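PDB 3LDU: putative methylase from Clostridium difficile, which binds GTP in this crystal and is probably an RNA-binding rRNA methyltransferase that modifies guanine. Local coordinates for residues A177-T182 against L363-L368; A185-L190 against T370-Y375. One frame throughout, in Å; residues are numbered along the deposited sequence.

Contact 1: A177-T182 against L363-L368; sequences APIRET and LYNGML. With GTP (guanosine-5'-triphosphate), chain B.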
loop_
_atom_site.group_PDB
_atom_site.type_symbol
_atom_site.label_atom_id
_atom_site.label_comp_id
_atom_site.label_asym_id
_atom_site.label_seq_id
_atom_site.Cartn_x
_atom_site.Cartn_y
_atom_site.Cartn_z
ATOM N N ALA A 177 -14.598 0.325 -9.843
ATOM C CA ALA A 177 -13.512 1.162 -9.343
ATOM C C ALA A 177 -13.117 0.758 -7.925
ATOM O O ALA A 177 -13.559 1.362 -6.948
ATOM C CB ALA A 177 -13.909 2.633 -9.395
ATOM N N PRO A 178 -12.266 -0.267 -7.809
ATOM C CA PRO A 178 -11.953 -0.839 -6.499
ATOM C C PRO A 178 -11.041 0.098 -5.728
ATOM O O PRO A 178 -10.186 0.745 -6.336
ATOM C CB PRO A 178 -11.190 -2.130 -6.853
ATOM C CG PRO A 178 -11.383 -2.318 -8.349
ATOM C CD PRO A 178 -11.510 -0.928 -8.882
ATOM N N ILE A 179 -11.231 0.179 -4.416
ATOM C CA ILE A 179 -10.299 0.889 -3.554
ATOM C C ILE A 179 -8.928 0.219 -3.655
ATOM O O ILE A 179 -8.837 -0.981 -3.866
ATOM C CB ILE A 179 -10.807 0.885 -2.092
ATOM C CG1 ILE A 179 -9.919 1.736 -1.193
ATOM C CG2 ILE A 179 -10.910 -0.537 -1.535
ATOM C CD1 ILE A 179 -10.535 1.937 0.188
ATOM N N ARG A 180 -7.864 0.997 -3.524
ATOM C CA ARG A 180 -6.515 0.426 -3.585
ATOM C C ARG A 180 -6.275 -0.511 -2.393
ATOM O O ARG A 180 -6.698 -0.202 -1.275
ATOM C CB ARG A 180 -5.503 1.573 -3.562
ATOM C CG ARG A 180 -4.146 1.209 -4.083
ATOM C CD ARG A 180 -3.303 2.469 -4.193
ATOM N NE ARG A 180 -2.053 2.244 -4.911
ATOM C CZ ARG A 180 -1.849 2.576 -6.185
ATOM N NH1 ARG A 180 -2.816 3.153 -6.895
ATOM N NH2 ARG A 180 -0.671 2.333 -6.748
ATOM N N GLU A 181 -5.606 -1.645 -2.623
ATOM C CA GLU A 181 -5.382 -2.641 -1.561
ATOM C C GLU A 181 -4.623 -2.070 -0.347
ATOM O O GLU A 181 -4.908 -2.415 0.810
ATOM C CB GLU A 181 -4.639 -3.870 -2.109
ATOM C CG GLU A 181 -5.424 -4.695 -3.124
ATOM C CD GLU A 181 -5.246 -4.234 -4.568
ATOM O OE1 GLU A 181 -5.051 -3.018 -4.813
ATOM O OE2 GLU A 181 -5.306 -5.104 -5.467
ATOM N N THR A 182 -3.622 -1.232 -0.611
ATOM C CA THR A 182 -2.822 -0.637 0.463
ATOM C C THR A 182 -3.670 0.317 1.311
ATOM O O THR A 182 -3.575 0.331 2.538
ATOM C CB THR A 182 -1.645 0.151 -0.100
ATOM O OG1 THR A 182 -2.105 0.975 -1.177
ATOM C CG2 THR A 182 -0.574 -0.823 -0.624
ATOM N N LEU A 363 -7.179 11.281 3.418
ATOM C CA LEU A 363 -6.488 10.162 2.778
ATOM C C LEU A 363 -6.603 10.269 1.259
ATOM O O LEU A 363 -7.218 11.203 0.748
ATOM C CB LEU A 363 -7.063 8.831 3.253
ATOM C CG LEU A 363 -6.926 8.506 4.741
ATOM C CD1 LEU A 363 -7.759 7.285 5.098
ATOM C CD2 LEU A 363 -5.462 8.261 5.071
ATOM N N TYR A 364 -6.018 9.315 0.539
ATOM C CA TYR A 364 -5.984 9.396 -0.922
ATOM C C TYR A 364 -6.137 8.078 -1.685
ATOM O O TYR A 364 -5.379 7.132 -1.466
ATOM C CB TYR A 364 -4.687 10.072 -1.385
ATOM C CG TYR A 364 -4.704 11.575 -1.283
ATOM C CD1 TYR A 364 -3.602 12.268 -0.806
ATOM C CD2 TYR A 364 -5.824 12.301 -1.660
ATOM C CE1 TYR A 364 -3.614 13.644 -0.712
ATOM C CE2 TYR A 364 -5.846 13.675 -1.568
ATOM C CZ TYR A 364 -4.738 14.341 -1.094
ATOM O OH TYR A 364 -4.755 15.712 -1.002
ATOM N N ASN A 365 -7.122 8.032 -2.581
ATOM C CA ASN A 365 -7.076 7.124 -3.725
ATOM C C ASN A 365 -6.447 7.910 -4.879
ATOM O O ASN A 365 -7.057 8.060 -5.939
ATOM C CB ASN A 365 -8.476 6.647 -4.140
ATOM C CG ASN A 365 -8.933 5.379 -3.406
ATOM O OD1 ASN A 365 -8.500 4.252 -3.713
ATOM N ND2 ASN A 365 -9.852 5.557 -2.460
ATOM N N GLY A 366 -5.246 8.439 -4.653
ATOM C CA GLY A 366 -4.545 9.225 -5.655
ATOM C C GLY A 366 -5.359 10.371 -6.235
ATOM O O GLY A 366 -5.456 11.445 -5.638
HETATM N N MSE A 367 -5.950 10.132 -7.403
HETATM C CA MSE A 367 -6.718 11.148 -8.122
HETATM C C MSE A 367 -7.931 11.648 -7.331
HETATM O O MSE A 367 -8.583 12.620 -7.719
HETATM C CB MSE A 367 -7.173 10.602 -9.481
HETATM C CG MSE A 367 -7.706 11.662 -10.435
HETATM SE SE MSE A 367 -6.314 12.884 -11.060
HETATM C CE MSE A 367 -7.451 14.288 -11.787
ATOM N N LEU A 368 -8.228 10.979 -6.222
ATOM C CA LEU A 368 -9.379 11.338 -5.404
ATOM C C LEU A 368 -8.943 11.806 -4.025
ATOM O O LEU A 368 -8.099 11.179 -3.382
ATOM C CB LEU A 368 -10.325 10.144 -5.270
ATOM C CG LEU A 368 -10.835 9.566 -6.591
ATOM C CD1 LEU A 368 -11.707 8.347 -6.352
ATOM C CD2 LEU A 368 -11.593 10.630 -7.370
HETATM P PG GTP B . -13.937 -2.235 -3.405
HETATM O O1G GTP B . -14.319 -2.931 -2.117
HETATM O O2G GTP B . -12.456 -1.968 -3.380
HETATM O O3G GTP B . -14.219 -3.110 -4.604
HETATM O O3B GTP B . -14.771 -0.849 -3.498
HETATM P PB GTP B . -15.976 -0.701 -4.564
HETATM O O1B GTP B . -15.439 0.035 -5.767
HETATM O O2B GTP B . -16.492 -2.047 -4.995
HETATM O O3A GTP B . -17.170 0.180 -3.924
HETATM P PA GTP B . -17.794 1.327 -4.884
HETATM O O1A GTP B . -18.036 0.724 -6.251
HETATM O O2A GTP B . -16.851 2.502 -4.998
HETATM O "O5'" GTP B . -19.220 1.762 -4.291
HETATM C "C5'" GTP B . -19.690 1.016 -3.213
HETATM C "C4'" GTP B . -20.509 -0.145 -3.762
HETATM O "O4'" GTP B . -21.772 -0.020 -3.171
HETATM C "C3'" GTP B . -20.758 -0.179 -5.272
HETATM O "O3'" GTP B . -20.257 -1.404 -5.761
HETATM C "C2'" GTP B . -22.273 -0.147 -5.454
HETATM O "O2'" GTP B . -22.752 -1.170 -6.306
HETATM C "C1'" GTP B . -22.759 -0.471 -4.064
HETATM N N9 GTP B . -24.016 0.163 -3.649
HETATM C C8 GTP B . -24.612 1.335 -4.034
HETATM N N7 GTP B . -25.762 1.458 -3.317
HETATM C C5 GTP B . -25.892 0.380 -2.501
HETATM C C6 GTP B . -26.857 -0.001 -1.575
HETATM O O6 GTP B . -27.858 0.700 -1.359
HETATM N N1 GTP B . -26.673 -1.187 -0.894
HETATM C C2 GTP B . -25.562 -1.980 -1.122
HETATM N N2 GTP B . -25.427 -3.100 -0.432
HETATM N N3 GTP B . -24.596 -1.613 -2.054
HETATM C C4 GTP B . -24.786 -0.440 -2.711
#
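N365 meets the I179-R180 peptide through its side-chain amide, which carries nearly all of this small interface. The polar part is a single bond: the backbone N of R180 donates to OD1 of N365 at 3.3 Å, fairly straight at 163° but long enough to count as weak. N365 reaches across because its CG stands beside its own backbone N, anti to the carbonyl carbon (chi1 -89°), which brings the amide nearer than the start of the side chain would suggest.

The van der Waals part belongs to I179. Its side chain crosses that of N365 at about a right angle, with the CG1 methylene lying 3.8 Å from OD1 and 4.0 Å from ND2, so it packs against both ends of the amide. R180 adds CB, 4.0 Å from OD1, before its extended chain carries the guanidinium off to a salt bridge with E60.

The third set of contacts is with the nucleotide. The backbone N of I179 gives a hydrogen bond of 2.7 Å to O2G of the GTP gamma-phosphate, bent to 136°. Consecutive peptide nitrogens therefore serve different partners, I179 the triphosphate and R180 the asparagine. A177, P178 and I179 all belong to the GTP pocket, where S206, T208 and D264 supply further hydrogen bonds.

R180 occupies the N-cap position of helix 181-189, so the bond to N365 falls just where the loop turns into that helix. N365 closes strand 359-365 and opens the type II' turn leading to strand 368-375, with G366 at a positive phi. The contact thus sets the beta-hairpin turn at the edge of the methyltransferase sheet against the start of helix 181-189, while I179 also packs on T208 and I209 of helix 208-217.

Contact 2: A185-L190 against T370-Y375; sequences AGLIYL and TNFFQY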
loop_
_atom_site.group_PDB
_atom_site.type_symbol
_atom_site.label_atom_id
_atom_site.label_comp_id
_atom_site.label_asym_id
_atom_site.label_seq_id
_atom_site.Cartn_x
_atom_site.Cartn_y
_atom_site.Cartn_z
ATOM N N ALA A 185 -5.996 -1.811 3.520
ATOM C CA ALA A 185 -5.323 -2.298 4.721
ATOM C C ALA A 185 -5.161 -1.189 5.750
ATOM O O ALA A 185 -5.310 -1.419 6.949
ATOM C CB ALA A 185 -3.946 -2.897 4.356
ATOM N N GLY A 186 -4.845 0.015 5.286
ATOM C CA GLY A 186 -4.677 1.139 6.195
ATOM C C GLY A 186 -5.976 1.478 6.918
ATOM O O GLY A 186 -5.965 1.838 8.089
ATOM N N LEU A 187 -7.090 1.371 6.210
ATOM C CA LEU A 187 -8.394 1.599 6.833
ATOM C C LEU A 187 -8.601 0.620 7.994
ATOM O O LEU A 187 -8.984 1.022 9.083
ATOM C CB LEU A 187 -9.503 1.443 5.796
ATOM C CG LEU A 187 -10.087 2.664 5.091
ATOM C CD1 LEU A 187 -9.107 3.826 4.916
ATOM C CD2 LEU A 187 -10.787 2.278 3.781
ATOM N N ILE A 188 -8.340 -0.669 7.757
ATOM C CA ILE A 188 -8.487 -1.654 8.819
ATOM C C ILE A 188 -7.622 -1.295 10.033
ATOM O O ILE A 188 -8.066 -1.356 11.183
ATOM C CB ILE A 188 -8.094 -3.073 8.369
ATOM C CG1 ILE A 188 -8.846 -3.488 7.095
ATOM C CG2 ILE A 188 -8.365 -4.076 9.501
ATOM C CD1 ILE A 188 -10.347 -3.346 7.210
ATOM N N TYR A 189 -6.365 -0.952 9.756
ATOM C CA TYR A 189 -5.407 -0.603 10.796
ATOM C C TYR A 189 -5.827 0.615 11.622
ATOM O O TYR A 189 -5.394 0.772 12.776
ATOM C CB TYR A 189 -4.055 -0.311 10.147
ATOM C CG TYR A 189 -3.232 -1.516 9.744
ATOM C CD1 TYR A 189 -3.279 -2.710 10.459
ATOM C CD2 TYR A 189 -2.352 -1.431 8.679
ATOM C CE1 TYR A 189 -2.466 -3.799 10.079
ATOM C CE2 TYR A 189 -1.558 -2.497 8.303
ATOM C CZ TYR A 189 -1.617 -3.667 9.003
ATOM O OH TYR A 189 -0.805 -4.704 8.601
ATOM N N LEU A 190 -6.629 1.495 11.020
ATOM C CA LEU A 190 -7.117 2.687 11.717
ATOM C C LEU A 190 -8.277 2.379 12.657
ATOM O O LEU A 190 -8.724 3.249 13.390
ATOM C CB LEU A 190 -7.527 3.784 10.729
ATOM C CG LEU A 190 -6.371 4.535 10.072
ATOM C CD1 LEU A 190 -6.798 5.273 8.809
ATOM C CD2 LEU A 190 -5.724 5.490 11.066
ATOM N N THR A 370 -10.068 11.824 -0.559
ATOM C CA THR A 370 -11.071 11.190 0.284
ATOM C C THR A 370 -10.831 11.498 1.758
ATOM O O THR A 370 -9.714 11.845 2.159
ATOM C CB THR A 370 -11.073 9.665 0.070
ATOM O OG1 THR A 370 -9.732 9.180 0.138
ATOM C CG2 THR A 370 -11.631 9.314 -1.293
ATOM N N ASN A 371 -11.893 11.402 2.555
ATOM C CA ASN A 371 -11.779 11.459 4.012
ATOM C C ASN A 371 -12.298 10.173 4.627
ATOM O O ASN A 371 -13.239 9.580 4.118
ATOM C CB ASN A 371 -12.564 12.634 4.581
ATOM C CG ASN A 371 -11.931 13.965 4.259
ATOM O OD1 ASN A 371 -10.889 14.322 4.815
ATOM N ND2 ASN A 371 -12.557 14.713 3.356
ATOM N N PHE A 372 -11.676 9.737 5.715
ATOM C CA PHE A 372 -12.121 8.545 6.429
ATOM C C PHE A 372 -12.821 9.045 7.687
ATOM O O PHE A 372 -12.177 9.613 8.565
ATOM C CB PHE A 372 -10.904 7.695 6.799
ATOM C CG PHE A 372 -11.239 6.325 7.341
ATOM C CD1 PHE A 372 -12.215 5.532 6.748
ATOM C CD2 PHE A 372 -10.549 5.825 8.433
ATOM C CE1 PHE A 372 -12.495 4.260 7.239
ATOM C CE2 PHE A 372 -10.825 4.562 8.933
ATOM C CZ PHE A 372 -11.793 3.776 8.335
ATOM N N PHE A 373 -14.138 8.863 7.744
ATOM C CA PHE A 373 -14.955 9.306 8.877
ATOM C C PHE A 373 -15.141 8.162 9.870
ATOM O O PHE A 373 -15.680 7.117 9.526
ATOM C CB PHE A 373 -16.309 9.752 8.369
ATOM C CG PHE A 373 -16.257 10.931 7.449
ATOM C CD1 PHE A 373 -16.292 12.220 7.956
ATOM C CD2 PHE A 373 -16.180 10.752 6.078
ATOM C CE1 PHE A 373 -16.250 13.317 7.110
ATOM C CE2 PHE A 373 -16.146 11.842 5.223
ATOM C CZ PHE A 373 -16.183 13.125 5.742
ATOM N N GLN A 374 -14.720 8.375 11.110
ATOM C CA GLN A 374 -14.636 7.287 12.082
ATOM C C GLN A 374 -15.689 7.490 13.159
ATOM O O GLN A 374 -15.760 8.559 13.757
ATOM C CB GLN A 374 -13.246 7.285 12.719
ATOM C CG GLN A 374 -12.157 7.139 11.676
ATOM C CD GLN A 374 -10.747 7.252 12.231
ATOM O OE1 GLN A 374 -9.815 7.570 11.496
ATOM N NE2 GLN A 374 -10.582 6.984 13.521
ATOM N N TYR A 375 -16.488 6.456 13.403
ATOM C CA TYR A 375 -17.575 6.516 14.386
ATOM C C TYR A 375 -17.512 5.333 15.347
ATOM O O TYR A 375 -18.341 4.423 15.260
ATOM C CB TYR A 375 -18.926 6.492 13.690
ATOM C CG TYR A 375 -19.217 7.652 12.775
ATOM C CD1 TYR A 375 -19.922 8.761 13.236
ATOM C CD2 TYR A 375 -18.812 7.635 11.443
ATOM C CE1 TYR A 375 -20.211 9.826 12.394
ATOM C CE2 TYR A 375 -19.089 8.700 10.591
ATOM C CZ TYR A 375 -19.788 9.795 11.075
ATOM O OH TYR A 375 -20.073 10.856 10.242
HETATM O O HOH W 1 -8.055 5.728 14.363
#
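This is a buried, mainly apolar helix-on-sheet contact in the Rossmann-like methyltransferase domain, where the last turns of helix 181-189 lie against strand 368-375. That strand runs antiparallel between 339-344 and 359-365 in the mixed seven-stranded sheet, an order consistent with the hairpin end of an AdoMet-dependent methyltransferase fold.

F372 is the centre of it. With CG anti to its backbone N (chi1 -170°), the ring projects to the helix, and L187 sits over one face in a CH-pi contact. CG of L187 is 3.9 Å from the ring centroid and 23° off the normal, displaced toward the rim by CE1. L190 comes in obliquely from the next turn, its CD1 3.8 Å from CD2 of F372, and the two side chains run alongside each other, pointing opposite ways. I343 and L363 from the adjoining strands extend this apolar layer round L187 and F372.

At the polar end, a water joins L190 to Q374: it donates to O of L190 at 2.7 Å and accepts from NE2 of Q374 at 2.9 Å.

Contact 1 and contact 2 lie 12 Å apart, centre to centre, and share helix 181-189: its beginning belongs to one, its later turns to the other. Their strand partners, 359-365 and 368-375, follow each other in the chain and pair antiparallel in one sheet. The segments alternate in sequence, the two near the helix coming first and the two on the hairpin some 180 residues later, all within the methyltransferase domain. L363 and I179 join the two sites by packing on L187. One helix thus spans from the GTP-binding loop to strand 368-375, bringing segments some 180 residues apart in sequence together beside that loop.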